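Local atomic coordinates of HEPN domain-containing protein (Thermotoga maritima, PDB entry 1O3U), a protein that is of unknown function but belongs to the HEPN domain family and forms an all-helical bundle that pairs with a second copy of itself. Residues A[18-23]-A[119-124]. Residues are numbered along the deposited sequence; the frame is centred on the assembly and turned at random.
Sequences DDLEHA and NYAEKI
L20 reaches from helix 11-28 onto helix 104-132, where its two methyl groups overlap the side chains of A121 and E122. The CD1 branch meets the methyl of A121, with L20 CD1 4.1 Å from A121 CB. The other branch lies along E122 from CB to the carboxylate, L20 CD2 being 3.8 Å from E122 CB and equally 3.8 Å from E122 OE2. With CG anti to the backbone N (chi1 -172°), both methyls are directed at helix 104-132. Within residues 18-23 and 119-124 the nearest CA atoms are L20 CA and E122 CA, 7.0 Å apart. The E122 chain, extended beyond CG, runs at about a right angle to L20, and the same OE2 that touches the leucine methyl forms a salt bridge with K24. I125 adds a further apolar neighbour for L20. Shortened to an alanine, L20 would lose both methyls, which would probably leave A121 CB and the E122 side chain without their apolar cover. On another side of helix 11-28, H22 stacks on H22 of the second subunit. This buried, purely van der Waals contact joins the first and last helices of the chain, side-chain packing characteristic of the HEPN helical bundle.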
loop_
_atom_site.group_PDB
_atom_site.type_symbol
_atom_site.label_atom_id
_atom_site.label_comp_id
_atom_site.label_asym_id
_atom_site.label_seq_id
_atom_site.Cartn_x
_atom_site.Cartn_y
_atom_site.Cartn_z
ATOM N N ASP A 18 -0.380 -4.656 -8.206
ATOM C CA ASP A 18 -1.018 -3.348 -8.315
ATOM C C ASP A 18 -0.127 -2.244 -7.766
ATOM O O ASP A 18 -0.024 -1.198 -8.399
ATOM C CB ASP A 18 -2.357 -3.294 -7.596
ATOM C CG ASP A 18 -3.413 -4.138 -8.255
ATOM O OD1 ASP A 18 -3.192 -4.625 -9.390
ATOM O OD2 ASP A 18 -4.509 -4.368 -7.691
ATOM N N ASP A 19 0.472 -2.447 -6.579
ATOM C CA ASP A 19 1.472 -1.507 -6.055
ATOM C C ASP A 19 2.637 -1.263 -7.056
ATOM O O ASP A 19 3.118 -0.143 -7.220
ATOM C CB ASP A 19 2.089 -2.004 -4.740
ATOM C CG ASP A 19 1.147 -1.882 -3.545
ATOM O OD1 ASP A 19 0.137 -1.123 -3.587
ATOM O OD2 ASP A 19 1.407 -2.484 -2.486
ATOM N N LEU A 20 3.108 -2.330 -7.689
ATOM C CA LEU A 20 4.171 -2.213 -8.690
ATOM C C LEU A 20 3.694 -1.327 -9.856
ATOM O O LEU A 20 4.416 -0.449 -10.301
ATOM C CB LEU A 20 4.621 -3.581 -9.209
ATOM C CG LEU A 20 5.869 -3.573 -10.109
ATOM C CD1 LEU A 20 7.058 -3.069 -9.377
ATOM C CD2 LEU A 20 6.138 -4.936 -10.740
ATOM N N GLU A 21 2.472 -1.555 -10.331
ATOM C CA GLU A 21 1.933 -0.753 -11.419
ATOM C C GLU A 21 1.815 0.697 -10.990
ATOM O O GLU A 21 2.138 1.601 -11.764
ATOM C CB GLU A 21 0.605 -1.283 -11.886
ATOM C CG GLU A 21 0.150 -0.663 -13.187
ATOM C CD GLU A 21 0.912 -1.152 -14.426
ATOM O OE1 GLU A 21 1.760 -2.099 -14.375
ATOM O OE2 GLU A 21 0.664 -0.538 -15.486
ATOM N N HIS A 22 1.384 0.911 -9.750
ATOM C CA HIS A 22 1.343 2.253 -9.153
ATOM C C HIS A 22 2.725 2.899 -9.204
ATOM O O HIS A 22 2.869 4.053 -9.618
ATOM C CB HIS A 22 0.849 2.243 -7.709
ATOM C CG HIS A 22 0.235 3.548 -7.253
ATOM N ND1 HIS A 22 -0.370 3.692 -6.020
ATOM C CD2 HIS A 22 0.088 4.742 -7.881
ATOM C CE1 HIS A 22 -0.844 4.923 -5.909
ATOM N NE2 HIS A 22 -0.591 5.571 -7.025
ATOM N N ALA A 23 3.749 2.169 -8.755
ATOM C CA ALA A 23 5.113 2.670 -8.767
ATOM C C ALA A 23 5.566 3.093 -10.183
ATOM O O ALA A 23 6.221 4.125 -10.352
ATOM C CB ALA A 23 6.027 1.650 -8.241
ATOM N N ASN A 119 12.655 -1.744 -10.251
ATOM C CA ASN A 119 13.169 -3.009 -10.728
ATOM C C ASN A 119 13.380 -4.015 -9.605
ATOM O O ASN A 119 13.107 -5.191 -9.767
ATOM C CB ASN A 119 14.461 -2.843 -11.512
ATOM C CG ASN A 119 14.257 -2.098 -12.807
ATOM O OD1 ASN A 119 13.117 -1.950 -13.302
ATOM N ND2 ASN A 119 15.382 -1.598 -13.383
ATOM N N TYR A 120 13.897 -3.548 -8.483
ATOM C CA TYR A 120 14.129 -4.423 -7.331
ATOM C C TYR A 120 12.817 -5.017 -6.861
ATOM O O TYR A 120 12.782 -6.192 -6.545
ATOM C CB TYR A 120 14.767 -3.694 -6.166
ATOM C CG TYR A 120 16.188 -3.229 -6.379
ATOM C CD1 TYR A 120 16.921 -3.639 -7.475
ATOM C CD2 TYR A 120 16.827 -2.435 -5.415
ATOM C CE1 TYR A 120 18.224 -3.210 -7.663
ATOM C CE2 TYR A 120 18.106 -2.033 -5.580
ATOM C CZ TYR A 120 18.812 -2.417 -6.708
ATOM O OH TYR A 120 20.110 -2.004 -6.873
ATOM N N ALA A 121 11.764 -4.207 -6.790
ATOM C CA ALA A 121 10.480 -4.697 -6.315
ATOM C C ALA A 121 9.928 -5.749 -7.299
ATOM O O ALA A 121 9.454 -6.809 -6.908
ATOM C CB ALA A 121 9.506 -3.566 -6.171
ATOM N N GLU A 122 10.012 -5.437 -8.579
ATOM C CA GLU A 122 9.668 -6.381 -9.600
ATOM C C GLU A 122 10.428 -7.721 -9.525
ATOM O O GLU A 122 9.824 -8.787 -9.672
ATOM C CB GLU A 122 9.841 -5.741 -10.965
ATOM C CG GLU A 122 9.315 -6.596 -12.116
ATOM C CD GLU A 122 8.974 -5.722 -13.320
ATOM O OE1 GLU A 122 9.748 -4.777 -13.615
ATOM O OE2 GLU A 122 7.928 -5.927 -13.944
ATOM N N LYS A 123 11.737 -7.653 -9.293
ATOM C CA LYS A 123 12.550 -8.815 -9.081
ATOM C C LYS A 123 12.066 -9.661 -7.918
ATOM O O LYS A 123 11.941 -10.884 -8.024
ATOM C CB LYS A 123 13.990 -8.347 -8.885
ATOM C CG LYS A 123 15.016 -9.256 -9.256
ATOM C CD LYS A 123 16.294 -8.421 -9.555
ATOM C CE LYS A 123 17.401 -9.248 -10.000
ATOM N NZ LYS A 123 18.697 -8.624 -9.654
ATOM N N ILE A 124 11.764 -9.002 -6.796
ATOM C CA ILE A 124 11.255 -9.695 -5.639
ATOM C C ILE A 124 9.895 -10.336 -5.921
ATOM O O ILE A 124 9.653 -11.527 -5.538
ATOM C CB ILE A 124 11.238 -8.746 -4.418
ATOM C CG1 ILE A 124 12.678 -8.474 -3.952
ATOM C CG2 ILE A 124 10.428 -9.346 -3.266
ATOM C CD1 ILE A 124 12.829 -7.340 -2.910
#